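Local coordinates for A223 penton protein C-terminal domain-containing protein (Sulfolobus turreted icosahedral virus, PDB 4IL7) that probably serves as a structural penton protein of the viral capsid, the crystallised part being its C-terminal domain with a partial jelly-roll fold, at residues T90-I101 against E131-I142. The protein carries 1 engineered substitution. Sequence-based numbering, arbitrary orientation.
Sequences TYTIPANGYLII and ENKIPVIAGTQI
V136 and I93 form the tight inner part of this contact, where segments 90-101 and 131-142 pass side by side, antiparallel, from one sheet to the other. Their CG2 methyls lie 3.6 Å apart, and the side chains cross at about a right angle. V136 CG1 rests on L99 CB. I93 CG1 stands beside its own backbone N (chi1 -67°), which carries CD1 alongside T140 and on to I142 CG1. Further along, I101 CD1 meets I134 CD1 at 3.8 Å.

Backbone pairing continues around the bend. G97, L99 and I101 bond to V136, I134 and N132, and Y91 to I142. In between, I93 N reaches T140 O and G139 N reaches I93 O, both donors lying nearly along the axis of the carbonyl they meet. A type II turn, I137 to T140, shapes the corner. T140 N and T140 OG1 grip I137 O from the same face, and N96 OD1 accepts from A138 N at 2.8 Å. At the far end, N132 N and N132 ND2 approach I101 O from opposite faces of its plane; ND2 also bonds Q128 O.

The outer side is looser and solvent-facing. K133 CE sits over one face of the Y98 ring, offset toward the rim, a CH-pi contact 3.9 Å from the centroid. K133 NZ lies over the same face at 4.8 Å from that centroid, a cation-pi contact. At the other end, a water links T90 OG1 and Q141 NE2.

The contact thus ties together the two four-stranded sheets of this partial jelly roll. In one, strand 97-104 lies between strand 130-136, outermost within this chain, and strand 150-158. In the other, strand 141-147 lies between strand 86-92, likewise outermost, and strand 110-118.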
ATOM      1  N   THR A  90      10.648  -1.391   3.834  1.00 26.64           N
ATOM      2  CA  THR A  90       9.430  -1.592   4.591  1.00 26.56           C
ATOM      3  C   THR A  90       9.004  -0.289   5.275  1.00 26.34           C
ATOM      4  O   THR A  90       9.816   0.614   5.502  1.00 27.64           O
ATOM      5  CB  THR A  90       9.583  -2.689   5.649  1.00 28.25           C
ATOM      6  OG1 THR A  90      10.562  -2.327   6.589  1.00 32.00           O
ATOM      7  CG2 THR A  90       9.946  -3.975   4.981  1.00 28.51           C
ATOM      8  N   TYR A  91       7.705  -0.179   5.563  1.00 23.86           N
ATOM      9  CA  TYR A  91       7.142   1.046   6.159  1.00 24.24           C
ATOM     10  C   TYR A  91       6.292   0.655   7.333  1.00 24.69           C
ATOM     11  O   TYR A  91       5.660  -0.398   7.313  1.00 24.88           O
ATOM     12  CB  TYR A  91       6.289   1.849   5.143  1.00 24.47           C
ATOM     13  CG  TYR A  91       7.110   2.188   3.947  1.00 24.54           C
ATOM     14  CD1 TYR A  91       7.963   3.244   3.949  1.00 25.48           C
ATOM     15  CD2 TYR A  91       7.075   1.379   2.841  1.00 23.09           C
ATOM     16  CE1 TYR A  91       8.796   3.519   2.858  1.00 26.62           C
ATOM     17  CE2 TYR A  91       7.875   1.608   1.767  1.00 24.35           C
ATOM     18  CZ  TYR A  91       8.779   2.616   1.799  1.00 25.82           C
ATOM     19  OH  TYR A  91       9.559   2.813   0.726  1.00 27.57           O
ATOM     20  N   THR A  92       6.216   1.540   8.315  1.00 27.44           N
ATOM     21  CA  THR A  92       5.387   1.355   9.487  1.00 28.29           C
ATOM     22  C   THR A  92       4.198   2.273   9.429  1.00 28.26           C
ATOM     23  O   THR A  92       4.337   3.482   9.222  1.00 32.51           O
ATOM     24  CB  THR A  92       6.197   1.635  10.771  1.00 31.83           C
ATOM     25  OG1 THR A  92       7.253   0.685  10.846  1.00 36.31           O
ATOM     26  CG2 THR A  92       5.306   1.492  12.026  1.00 35.44           C
ATOM     27  N   ILE A  93       3.021   1.730   9.604  1.00 26.22           N
ATOM     28  CA  ILE A  93       1.822   2.528   9.634  1.00 28.87           C
ATOM     29  C   ILE A  93       1.686   3.123  11.054  1.00 32.19           C
ATOM     30  O   ILE A  93       1.713   2.388  12.027  1.00 33.61           O
ATOM     31  CB  ILE A  93       0.633   1.638   9.239  1.00 34.60           C
ATOM     32  CG1 ILE A  93       0.797   1.238   7.755  1.00 35.42           C
ATOM     33  CG2 ILE A  93      -0.673   2.349   9.490  1.00 38.79           C
ATOM     34  CD1 ILE A  93      -0.090   0.111   7.300  1.00 36.76           C
ATOM     35  N   PRO A  94       1.555   4.456  11.170  1.00 34.31           N
ATOM     36  CA  PRO A  94       1.728   5.098  12.490  1.00 41.98           C
ATOM     37  C   PRO A  94       0.510   5.107  13.404  1.00 43.99           C
ATOM     38  O   PRO A  94       0.662   5.364  14.609  1.00 53.40           O
ATOM     39  CB  PRO A  94       2.090   6.532  12.109  1.00 48.52           C
ATOM     40  CG  PRO A  94       1.332   6.775  10.855  1.00 43.69           C
ATOM     41  CD  PRO A  94       1.432   5.462  10.096  1.00 37.10           C
ATOM     42  N   ALA A  95      -0.676   4.881  12.859  1.00 38.45           N
ATOM     43  CA  ALA A  95      -1.898   5.022  13.632  1.00 36.95           C
ATOM     44  C   ALA A  95      -2.965   4.065  13.171  1.00 37.57           C
ATOM     45  O   ALA A  95      -2.818   3.396  12.160  1.00 32.32           O
ATOM     46  CB  ALA A  95      -2.408   6.454  13.541  1.00 39.78           C
ATOM     47  N   ASN A  96      -4.028   3.967  13.950  1.00 34.87           N
ATOM     48  CA  ASN A  96      -5.241   3.325  13.497  1.00 31.54           C
ATOM     49  C   ASN A  96      -5.895   4.173  12.421  1.00 33.13           C
ATOM     50  O   ASN A  96      -5.958   5.410  12.534  1.00 37.17           O
ATOM     51  CB  ASN A  96      -6.249   3.112  14.640  1.00 36.05           C
ATOM     52  CG  ASN A  96      -5.764   2.175  15.742  1.00 39.84           C
ATOM     53  OD1 ASN A  96      -4.718   1.533  15.695  1.00 36.36           O
ATOM     54  ND2 ASN A  96      -6.580   2.108  16.775  1.00 56.15           N
ATOM     55  N   GLY A  97      -6.400   3.522  11.375  1.00 29.86           N
ATOM     56  CA  GLY A  97      -7.117   4.239  10.315  1.00 29.50           C
ATOM     57  C   GLY A  97      -7.226   3.387   9.069  1.00 28.32           C
ATOM     58  O   GLY A  97      -7.278   2.170   9.153  1.00 28.47           O
ATOM     59  N   TYR A  98      -7.270   4.044   7.910  1.00 26.86           N
ATOM     60  CA  TYR A  98      -7.351   3.383   6.623  1.00 24.09           C
ATOM     61  C   TYR A  98      -6.073   3.648   5.838  1.00 21.77           C
ATOM     62  O   TYR A  98      -5.721   4.794   5.527  1.00 22.46           O
ATOM     63  CB  TYR A  98      -8.556   3.854   5.826  1.00 27.11           C
ATOM     64  CG  TYR A  98      -9.829   3.524   6.508  1.00 34.82           C
ATOM     65  CD1 TYR A  98     -10.402   2.278   6.351  1.00 34.11           C
ATOM     66  CD2 TYR A  98     -10.410   4.431   7.372  1.00 40.14           C
ATOM     67  CE1 TYR A  98     -11.568   1.946   7.022  1.00 47.30           C
ATOM     68  CE2 TYR A  98     -11.561   4.123   8.052  1.00 69.02           C
ATOM     69  CZ  TYR A  98     -12.144   2.872   7.883  1.00 54.32           C
ATOM     70  OH  TYR A  98     -13.305   2.556   8.546  1.00108.80           O
ATOM     71  N   LEU A  99      -5.396   2.571   5.497  1.00 20.75           N
ATOM     72  CA  LEU A  99      -4.280   2.614   4.572  1.00 18.58           C
ATOM     73  C   LEU A  99      -4.813   2.756   3.159  1.00 18.26           C
ATOM     74  O   LEU A  99      -5.663   1.974   2.673  1.00 20.54           O
ATOM     75  CB  LEU A  99      -3.472   1.355   4.654  1.00 18.54           C
ATOM     76  CG  LEU A  99      -2.206   1.310   3.800  1.00 17.95           C
ATOM     77  CD1 LEU A  99      -1.188   2.325   4.266  1.00 18.36           C
ATOM     78  CD2 LEU A  99      -1.597  -0.082   3.819  1.00 19.81           C
ATOM     79  N   ILE A 100      -4.323   3.790   2.478  1.00 17.05           N
ATOM     80  CA  ILE A 100      -4.682   4.030   1.100  1.00 17.50           C
ATOM     81  C   ILE A 100      -3.470   3.818   0.208  1.00 16.27           C
ATOM     82  O   ILE A 100      -2.436   4.448   0.388  1.00 16.11           O
ATOM     83  CB  ILE A 100      -5.240   5.464   0.871  1.00 20.42           C
ATOM     84  CG1 ILE A 100      -6.352   5.801   1.851  1.00 24.34           C
ATOM     85  CG2 ILE A 100      -5.649   5.642  -0.567  1.00 19.23           C
ATOM     86  CD1 ILE A 100      -7.569   4.970   1.669  1.00 29.16           C
ATOM     87  N   ILE A 101      -3.626   2.960  -0.790  1.00 15.84           N
ATOM     88  CA  ILE A 101      -2.622   2.687  -1.793  1.00 15.00           C
ATOM     89  C   ILE A 101      -3.222   3.116  -3.091  1.00 14.54           C
ATOM     90  O   ILE A 101      -4.212   2.530  -3.567  1.00 16.87           O
ATOM     91  CB  ILE A 101      -2.207   1.211  -1.846  1.00 16.46           C
ATOM     92  CG1 ILE A 101      -1.747   0.686  -0.448  1.00 17.82           C
ATOM     93  CG2 ILE A 101      -1.086   1.051  -2.867  1.00 16.46           C
ATOM     94  CD1 ILE A 101      -2.774  -0.193   0.131  1.00 21.13           C
ATOM     95  N   GLU A 131      -7.604   3.793  -6.131  0.50 20.04           N
ATOM     96  CA  GLU A 131      -7.491   3.719  -4.663  0.50 20.94           C
ATOM     97  C   GLU A 131      -7.880   2.336  -4.125  0.50 20.70           C
ATOM     98  O   GLU A 131      -8.925   1.752  -4.428  0.50 21.06           O
ATOM     99  CB  GLU A 131      -8.305   4.800  -3.946  0.50 24.13           C
ATOM    100  CG  GLU A 131      -7.739   6.190  -4.128  0.50 26.22           C
ATOM    101  CD  GLU A 131      -8.494   7.213  -3.384  0.50 33.44           C
ATOM    102  OE1 GLU A 131      -9.411   6.860  -2.622  0.50 35.71           O
ATOM    103  OE2 GLU A 131      -8.151   8.361  -3.595  0.50 37.91           O
ATOM    104  N   ASN A 132      -6.984   1.847  -3.294  1.00 17.20           N
ATOM    105  CA  ASN A 132      -7.136   0.572  -2.585  1.00 16.20           C
ATOM    106  C   ASN A 132      -7.142   0.946  -1.118  1.00 18.42           C
ATOM    107  O   ASN A 132      -6.207   1.587  -0.653  1.00 20.21           O
ATOM    108  CB  ASN A 132      -5.979  -0.366  -2.885  1.00 14.60           C
ATOM    109  CG  ASN A 132      -5.848  -0.702  -4.328  1.00 14.38           C
ATOM    110  OD1 ASN A 132      -6.324  -1.710  -4.807  1.00 16.07           O
ATOM    111  ND2 ASN A 132      -5.160   0.152  -5.099  1.00 14.99           N
ATOM    112  N   LYS A 133      -8.156   0.625  -0.362  1.00 20.09           N
ATOM    113  CA  LYS A 133      -8.356   1.098   1.022  1.00 20.62           C
ATOM    114  C   LYS A 133      -8.437  -0.146   1.924  1.00 20.85           C
ATOM    115  O   LYS A 133      -9.300  -1.031   1.723  1.00 22.60           O
ATOM    116  CB  LYS A 133      -9.671   1.882   1.047  1.00 24.03           C
ATOM    117  CG  LYS A 133     -10.048   2.480   2.369  1.00 28.57           C
ATOM    118  CD  LYS A 133     -11.171   3.502   2.156  0.50 33.87           C
ATOM    119  CE  LYS A 133     -11.590   4.127   3.465  0.50 32.14           C
ATOM    120  NZ  LYS A 133     -12.670   5.116   3.183  0.50 33.87           N
ATOM    121  N   ILE A 134      -7.589  -0.163   2.947  1.00 20.29           N
ATOM    122  CA  ILE A 134      -7.452  -1.266   3.883  1.00 20.17           C
ATOM    123  C   ILE A 134      -7.433  -0.739   5.314  1.00 22.43           C
ATOM    124  O   ILE A 134      -6.590   0.032   5.695  1.00 20.97           O
ATOM    125  CB  ILE A 134      -6.138  -2.052   3.632  1.00 19.36           C
ATOM    126  CG1 ILE A 134      -6.021  -2.496   2.154  1.00 19.31           C
ATOM    127  CG2 ILE A 134      -6.026  -3.232   4.568  1.00 20.43           C
ATOM    128  CD1 ILE A 134      -4.647  -3.093   1.763  1.00 19.86           C
ATOM    129  N   PRO A 135      -8.415  -1.145   6.144  1.00 23.97           N
ATOM    130  CA  PRO A 135      -8.345  -0.827   7.567  1.00 26.17           C
ATOM    131  C   PRO A 135      -7.113  -1.407   8.215  1.00 23.86           C
ATOM    132  O   PRO A 135      -6.804  -2.569   7.994  1.00 26.22           O
ATOM    133  CB  PRO A 135      -9.616  -1.490   8.133  1.00 32.88           C
ATOM    134  CG  PRO A 135     -10.472  -1.749   6.962  1.00 36.10           C
ATOM    135  CD  PRO A 135      -9.582  -1.960   5.801  1.00 27.92           C
ATOM    136  N   VAL A 136      -6.416  -0.615   9.001  1.00 22.76           N
ATOM    137  CA  VAL A 136      -5.215  -1.011   9.647  1.00 22.81           C
ATOM    138  C   VAL A 136      -5.118  -0.453  11.096  1.00 25.08           C
ATOM    139  O   VAL A 136      -5.687   0.604  11.439  1.00 25.11           O
ATOM    140  CB  VAL A 136      -3.956  -0.565   8.861  1.00 22.54           C
ATOM    141  CG1 VAL A 136      -3.879  -1.301   7.534  1.00 21.46           C
ATOM    142  CG2 VAL A 136      -3.901   0.934   8.651  1.00 22.64           C
ATOM    143  N   ILE A 137      -4.386  -1.169  11.936  1.00 26.07           N
ATOM    144  CA  ILE A 137      -4.105  -0.674  13.266  1.00 27.85           C
ATOM    145  C   ILE A 137      -2.642  -0.199  13.322  1.00 25.88           C
ATOM    146  O   ILE A 137      -1.762  -0.555  12.508  1.00 25.23           O
ATOM    147  CB  ILE A 137      -4.476  -1.667  14.382  1.00 32.62           C
ATOM    148  CG1 ILE A 137      -3.407  -2.706  14.475  1.00 31.37           C
ATOM    149  CG2 ILE A 137      -5.802  -2.356  14.046  1.00 38.05           C
ATOM    150  CD1 ILE A 137      -3.676  -3.682  15.595  1.00 36.02           C
ATOM    151  N   ALA A 138      -2.413   0.689  14.256  1.00 28.51           N
ATOM    152  CA  ALA A 138      -1.095   1.255  14.501  1.00 28.54           C
ATOM    153  C   ALA A 138       0.005   0.223  14.612  1.00 26.62           C
ATOM    154  O   ALA A 138      -0.155  -0.803  15.300  1.00 29.20           O
ATOM    155  CB  ALA A 138      -1.144   2.097  15.751  1.00 31.83           C
ATOM    156  N   GLY A 139       1.104   0.448  13.924  1.00 26.99           N
ATOM    157  CA  GLY A 139       2.267  -0.419  13.953  1.00 26.46           C
ATOM    158  C   GLY A 139       2.251  -1.520  12.901  1.00 22.49           C
ATOM    159  O   GLY A 139       3.228  -2.250  12.757  1.00 26.82           O
ATOM    160  N   THR A 140       1.159  -1.608  12.111  1.00 21.64           N
ATOM    161  CA  THR A 140       1.133  -2.531  10.970  1.00 19.85           C
ATOM    162  C   THR A 140       2.305  -2.215  10.049  1.00 18.27           C
ATOM    163  O   THR A 140       2.626  -1.029   9.833  1.00 21.02           O
ATOM    164  CB  THR A 140      -0.215  -2.407  10.224  1.00 19.88           C
ATOM    165  OG1 THR A 140      -1.261  -2.791  11.119  1.00 22.23           O
ATOM    166  CG2 THR A 140      -0.275  -3.312   9.002  1.00 19.05           C
ATOM    167  N   GLN A 141       2.992  -3.205   9.523  1.00 17.68           N
ATOM    168  CA  GLN A 141       4.080  -3.030   8.599  1.00 18.43           C
ATOM    169  C   GLN A 141       3.656  -3.342   7.198  1.00 16.39           C
ATOM    170  O   GLN A 141       2.950  -4.304   6.932  1.00 17.68           O
ATOM    171  CB  GLN A 141       5.169  -3.987   8.981  1.00 20.87           C
ATOM    172  CG  GLN A 141       5.743  -3.712  10.379  1.00 29.30           C
ATOM    173  CD  GLN A 141       6.587  -2.521  10.435  1.00 33.63           C
ATOM    174  OE1 GLN A 141       6.262  -1.583  11.142  1.00 39.19           O
ATOM    175  NE2 GLN A 141       7.697  -2.551   9.716  1.00 39.15           N
ATOM    176  N   ILE A 142       4.111  -2.540   6.254  1.00 16.76           N
ATOM    177  CA  ILE A 142       4.030  -2.849   4.816  1.00 14.41           C
ATOM    178  C   ILE A 142       5.300  -3.564   4.468  1.00 14.83           C
ATOM    179  O   ILE A 142       6.409  -2.962   4.443  1.00 17.68           O
ATOM    180  CB  ILE A 142       3.920  -1.567   3.972  1.00 15.12           C
ATOM    181  CG1 ILE A 142       2.713  -0.768   4.392  1.00 15.99           C
ATOM    182  CG2 ILE A 142       3.869  -1.937   2.488  1.00 16.97           C
ATOM    183  CD1 ILE A 142       2.592   0.583   3.683  1.00 18.38           C
TER
HETATM  184  O   HOH W   1       9.430  -0.811   8.575  1.00 41.28           O